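Local coordinates for protein family 88 glycosyl hydrolase (Bacteroides thetaiotaomicron, PDB 5NOA) that probably hydrolyses unsaturated uronic acid ends, as family 88 enzymes do, in gut bacterial breakdown of plant polysaccharides such as the arabinogalactan of gum arabic, at residues I119-Y124 against E142-Q147; D35-V40 against M66-L71. All blocks are in the same frame, centred on the assembly; numbering follows the deposited sequence.

Contact 1 (I119-Y124 against E142-Q147); sequences ICFQTY and EVMEYQ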
# COMPACT_ATOMS: atom_id res chain seq x y z
N ILE A 119 -10.38 -1.21 2.15
CA ILE A 119 -9.22 -2.02 1.82
C ILE A 119 -9.42 -3.47 2.19
O ILE A 119 -8.88 -4.36 1.52
CB ILE A 119 -7.91 -1.42 2.39
CG1 ILE A 119 -6.74 -2.44 2.30
CG2 ILE A 119 -8.08 -0.90 3.80
CD1 ILE A 119 -5.36 -1.86 2.61
N CYS A 120 -10.20 -3.76 3.23
CA CYS A 120 -10.52 -5.16 3.54
C CYS A 120 -11.08 -5.92 2.33
O CYS A 120 -10.86 -7.12 2.21
CB CYS A 120 -11.48 -5.22 4.73
SG CYS A 120 -13.07 -4.43 4.50
N PHE A 121 -11.80 -5.23 1.45
CA PHE A 121 -12.36 -5.86 0.28
C PHE A 121 -11.29 -6.46 -0.62
O PHE A 121 -11.60 -7.40 -1.37
CB PHE A 121 -13.22 -4.87 -0.54
CG PHE A 121 -14.36 -4.19 0.20
CD1 PHE A 121 -14.93 -4.73 1.34
CD2 PHE A 121 -14.93 -3.02 -0.33
CE1 PHE A 121 -16.01 -4.10 1.96
CE2 PHE A 121 -15.99 -2.41 0.26
CZ PHE A 121 -16.54 -2.94 1.41
N GLN A 122 -10.07 -5.91 -0.59
CA GLN A 122 -8.99 -6.52 -1.38
C GLN A 122 -8.75 -7.96 -0.97
O GLN A 122 -8.57 -8.86 -1.81
CB GLN A 122 -7.69 -5.74 -1.24
CG GLN A 122 -7.77 -4.31 -1.72
CD GLN A 122 -6.42 -3.61 -1.71
OE1 GLN A 122 -5.38 -4.24 -1.98
NE2 GLN A 122 -6.41 -2.30 -1.45
N THR A 123 -8.69 -8.18 0.34
CA THR A 123 -8.48 -9.52 0.88
C THR A 123 -9.70 -10.40 0.66
O THR A 123 -9.57 -11.57 0.30
CB THR A 123 -8.03 -9.44 2.34
OG1 THR A 123 -6.73 -8.81 2.37
CG2 THR A 123 -7.90 -10.80 2.96
N TYR A 124 -10.89 -9.83 0.83
CA TYR A 124 -12.08 -10.63 0.60
C TYR A 124 -12.13 -11.13 -0.85
O TYR A 124 -12.48 -12.29 -1.09
CB TYR A 124 -13.34 -9.89 0.96
CG TYR A 124 -13.42 -9.37 2.37
CD1 TYR A 124 -12.62 -9.86 3.40
CD2 TYR A 124 -14.27 -8.33 2.67
CE1 TYR A 124 -12.69 -9.33 4.67
CE2 TYR A 124 -14.35 -7.80 3.94
CZ TYR A 124 -13.58 -8.31 4.96
OH TYR A 124 -13.59 -7.82 6.24
N GLU A 142 -21.88 -4.56 -2.88
CA GLU A 142 -22.98 -3.69 -2.47
C GLU A 142 -22.45 -2.28 -2.24
O GLU A 142 -23.00 -1.30 -2.72
CB GLU A 142 -23.63 -4.22 -1.19
CG GLU A 142 -24.74 -3.31 -0.68
CD GLU A 142 -25.22 -3.60 0.74
OE1 GLU A 142 -24.52 -4.29 1.54
OE2 GLU A 142 -26.33 -3.10 1.06
N VAL A 143 -21.36 -2.18 -1.49
CA VAL A 143 -20.81 -0.89 -1.14
C VAL A 143 -20.24 -0.19 -2.34
O VAL A 143 -20.57 0.99 -2.59
CB VAL A 143 -19.74 -1.07 -0.04
CG1 VAL A 143 -18.96 0.20 0.17
CG2 VAL A 143 -20.39 -1.52 1.26
N MET A 144 -19.39 -0.88 -3.11
CA MET A 144 -18.75 -0.16 -4.22
C MET A 144 -19.73 0.21 -5.33
O MET A 144 -19.63 1.27 -5.92
CB MET A 144 -17.57 -0.95 -4.79
CG MET A 144 -16.45 -1.27 -3.80
SD MET A 144 -15.96 0.07 -2.67
CE MET A 144 -15.37 1.32 -3.81
N GLU A 145 -20.69 -0.67 -5.59
CA GLU A 145 -21.70 -0.39 -6.60
C GLU A 145 -22.63 0.76 -6.17
O GLU A 145 -22.99 1.58 -7.01
CB GLU A 145 -22.40 -1.67 -7.04
CG GLU A 145 -21.39 -2.58 -7.76
CD GLU A 145 -21.73 -4.05 -7.89
OE1 GLU A 145 -22.92 -4.43 -7.71
OE2 GLU A 145 -20.79 -4.86 -8.20
N TYR A 146 -22.98 0.86 -4.88
CA TYR A 146 -23.69 2.03 -4.42
C TYR A 146 -22.81 3.28 -4.59
O TYR A 146 -23.24 4.30 -5.14
CB TYR A 146 -24.11 1.90 -2.96
CG TYR A 146 -24.72 3.20 -2.47
CD1 TYR A 146 -26.00 3.59 -2.88
CD2 TYR A 146 -24.00 4.07 -1.66
CE1 TYR A 146 -26.52 4.81 -2.49
CE2 TYR A 146 -24.53 5.28 -1.25
CZ TYR A 146 -25.78 5.65 -1.66
OH TYR A 146 -26.31 6.85 -1.26
N GLN A 147 -21.57 3.22 -4.15
CA GLN A 147 -20.67 4.36 -4.29
C GLN A 147 -20.60 4.83 -5.73
O GLN A 147 -20.70 6.02 -6.02
CB GLN A 147 -19.30 4.00 -3.77
CG GLN A 147 -18.30 5.14 -3.77
CD GLN A 147 -17.05 4.77 -3.03
OE1 GLN A 147 -17.11 4.13 -1.98
NE2 GLN A 147 -15.92 5.21 -3.55

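Contact 2 (D35-V40 against M66-L71); sequences DIIHKV and MEAYFL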
# COMPACT_ATOMS: atom_id res chain seq x y z
N ASP A 35 13.24 -17.18 3.69
CA ASP A 35 13.39 -17.44 5.12
C ASP A 35 13.03 -16.19 5.96
O ASP A 35 12.40 -16.31 7.02
CB ASP A 35 14.81 -17.92 5.45
CG ASP A 35 15.12 -19.31 4.96
OD1 ASP A 35 14.20 -20.07 4.64
OD2 ASP A 35 16.34 -19.62 4.90
N ILE A 36 13.41 -15.02 5.49
CA ILE A 36 13.04 -13.78 6.16
C ILE A 36 11.52 -13.59 6.17
O ILE A 36 10.94 -13.24 7.20
CB ILE A 36 13.76 -12.58 5.51
CG1 ILE A 36 15.23 -12.58 5.88
CG2 ILE A 36 13.09 -11.27 5.88
CD1 ILE A 36 16.12 -11.64 5.08
N ILE A 37 10.88 -13.83 5.04
CA ILE A 37 9.42 -13.72 4.97
C ILE A 37 8.73 -14.60 6.02
O ILE A 37 7.86 -14.13 6.73
CB ILE A 37 8.92 -14.07 3.55
CG1 ILE A 37 9.30 -12.95 2.58
CG2 ILE A 37 7.41 -14.29 3.49
CD1 ILE A 37 9.25 -13.33 1.11
N HIS A 38 9.17 -15.85 6.13
CA HIS A 38 8.56 -16.73 7.12
C HIS A 38 8.87 -16.28 8.56
O HIS A 38 8.02 -16.36 9.44
CB HIS A 38 8.99 -18.17 6.88
CG HIS A 38 8.42 -18.72 5.62
ND1 HIS A 38 7.08 -18.61 5.32
CD2 HIS A 38 8.99 -19.42 4.61
CE1 HIS A 38 6.86 -19.19 4.15
NE2 HIS A 38 8.00 -19.71 3.71
N LYS A 39 10.08 -15.78 8.79
CA LYS A 39 10.43 -15.29 10.13
C LYS A 39 9.55 -14.10 10.53
O LYS A 39 9.03 -14.02 11.63
CB LYS A 39 11.91 -14.92 10.16
CG LYS A 39 12.45 -14.55 11.53
CD LYS A 39 13.94 -14.21 11.46
CE LYS A 39 14.28 -13.08 10.47
NZ LYS A 39 15.37 -12.13 10.87
N VAL A 40 9.38 -13.17 9.61
CA VAL A 40 8.61 -11.96 9.83
C VAL A 40 7.12 -12.27 10.00
O VAL A 40 6.46 -11.77 10.91
CB VAL A 40 8.86 -10.98 8.66
CG1 VAL A 40 7.88 -9.83 8.65
CG2 VAL A 40 10.29 -10.46 8.74
N MET A 66 -1.51 -11.96 2.30
CA MET A 66 -1.95 -12.57 1.08
C MET A 66 -0.84 -12.66 0.07
O MET A 66 -0.68 -13.70 -0.59
CB MET A 66 -3.18 -11.89 0.51
CG MET A 66 -4.44 -12.12 1.34
SD MET A 66 -4.87 -13.84 1.75
CE MET A 66 -5.13 -14.57 0.14
N GLU A 67 -0.02 -11.61 -0.05
CA GLU A 67 1.14 -11.67 -0.93
C GLU A 67 2.06 -12.83 -0.55
O GLU A 67 2.55 -13.56 -1.43
CB GLU A 67 1.89 -10.35 -0.90
CG GLU A 67 2.86 -10.15 -2.03
CD GLU A 67 2.22 -9.73 -3.33
OE1 GLU A 67 2.93 -9.79 -4.34
OE2 GLU A 67 1.05 -9.30 -3.34
N ALA A 68 2.34 -12.95 0.75
CA ALA A 68 3.21 -14.04 1.22
C ALA A 68 2.60 -15.42 0.92
O ALA A 68 3.32 -16.34 0.58
CB ALA A 68 3.47 -13.87 2.71
N TYR A 69 1.27 -15.55 1.02
CA TYR A 69 0.61 -16.79 0.67
C TYR A 69 0.74 -17.07 -0.81
O TYR A 69 1.04 -18.19 -1.22
CB TYR A 69 -0.87 -16.77 1.09
CG TYR A 69 -1.54 -18.06 0.72
CD1 TYR A 69 -1.16 -19.24 1.33
CD2 TYR A 69 -2.45 -18.12 -0.33
CE1 TYR A 69 -1.72 -20.43 0.96
CE2 TYR A 69 -3.02 -19.34 -0.71
CZ TYR A 69 -2.64 -20.48 -0.06
OH TYR A 69 -3.20 -21.68 -0.44
N PHE A 70 0.51 -16.06 -1.65
CA PHE A 70 0.66 -16.26 -3.09
C PHE A 70 2.08 -16.70 -3.45
O PHE A 70 2.29 -17.51 -4.37
CB PHE A 70 0.35 -14.99 -3.87
CG PHE A 70 -1.05 -14.50 -3.73
CD1 PHE A 70 -2.09 -15.33 -3.37
CD2 PHE A 70 -1.31 -13.16 -3.94
CE1 PHE A 70 -3.38 -14.85 -3.26
CE2 PHE A 70 -2.60 -12.68 -3.84
CZ PHE A 70 -3.63 -13.52 -3.50
N LEU A 71 3.09 -16.16 -2.77
CA LEU A 71 4.48 -16.51 -3.04
C LEU A 71 4.84 -17.90 -2.55
O LEU A 71 5.50 -18.64 -3.27
CB LEU A 71 5.42 -15.49 -2.40
CG LEU A 71 6.89 -15.66 -2.74
CD1 LEU A 71 7.17 -15.04 -4.09
CD2 LEU A 71 7.77 -14.99 -1.68

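Contact 1 (I119-Y124 against E142-Q147)
The F121 ring reaches out from helix 120-130 and presses its edge against V143 and M144 of helix 135-149. The two backbones stay well apart, with F121 CA and M144 CA, the closest pair of alpha carbons, separated by 9.7 Å, so side chains alone carry the contact. CG of F121 lies anti to its own carbonyl carbon (chi1 -56°), which sends the ring out into the gap between the helices. The tight part is the CD2-CE2-CZ edge of the ring. There CE2 of F121 stands 3.8 Å from SD of M144, and the sulfur lies 5.1 Å from the ring centroid at 87° from the ring normal. This is a Met-aromatic contact made at the edge, with the sulfur practically in the ring plane. The methionine chain bends at both chi2 (-42°) and chi3, bringing SD to CE2 and CD2. V143 crosses F121 at about a right angle: its CG1 is 4.0 Å from F121 CE2, also near the ring plane, while its CB is 4.0 Å from CZ of F121.

Elsewhere on helix 135-149 the surroundings are looser and more polar: E142, E145 and Y146 are partly exposed. E142 forms a salt bridge with R139; E145 pairs with R141 and is hydrogen-bonded to the hydroxyl of Y181. Q147, though buried, is hydrogen-bonded to Q118, just ahead of I119. V143 also packs on V112, so a loop borders the apolar patch.

With all three touching residues buried, these helices of the alpha/alpha barrel of the six-hairpin clan are joined here by dispersion and by the edge-on approach of sulfur to aromatic C-H groups, so the contact rests on apolar fit, without a charge pair or hydrogen bond across it.

Contact 2 (D35-V40 against M66-L71)
I37 of helix 29-47 packs on A68 and L71 of helix 56-72, joining two successive helices of the alpha/alpha barrel that is characteristic of the six-hairpin glycosidases. Helical geometry is clear on both sides: V40 N is hydrogen-bonded to I36 O at 2.9 Å, and F70 N to M66 O at 2.8 Å. The nearest alpha carbons, those of I37 and A68, lie 7.3 Å apart, a close spacing that the small alanine permits.

Along the first segment, past the exposed D35, I36 packs on F364 of helix 358-377 and on L329. I37 then supplies nearly all of the first segment's side of the apolar contact. Its CG2 branch, anti to the backbone N, rests 4.0 Å from CB of A68, whereas its CG1 branch extends (chi2 162°) to carry CD1 on toward L71. Two residues three apart on helix 56-72 thus each meet one branch of a single isoleucine. H38 follows, its ND1 hydrogen-bonded to the hydroxyl of Y77, a tyrosine that A68 also touches. K39 NZ is hydrogen-bonded to Q330 O, and V40 packs on L329 and I335.

Tightest of all is the meeting of methyls, where I37 CD1 and L71 CD2 stand 3.6 Å apart as the side chains cross at about a right angle.

In the fold
From the N terminus, contact 2 comes first: it pairs helix 29-47 with helix 56-72 and closes the loop of 25 residues between V40 and M66. The chain then runs through helix 75-87 before contact 1 pairs helix 120-130 with helix 135-149 across the 17 residues between Y124 and E142. Each thus closes a short helix-to-helix connection in the barrel. The two loops are in series, neither enclosing nor crossing the other, and the contact centres lie about 25 Å apart. They nonetheless meet in space, since T123 CG2 of contact 1 packs 4.0 Å from M66 CG of contact 2. Helix 75-87 borders both, meeting A68 through Y77 and C120 through W84.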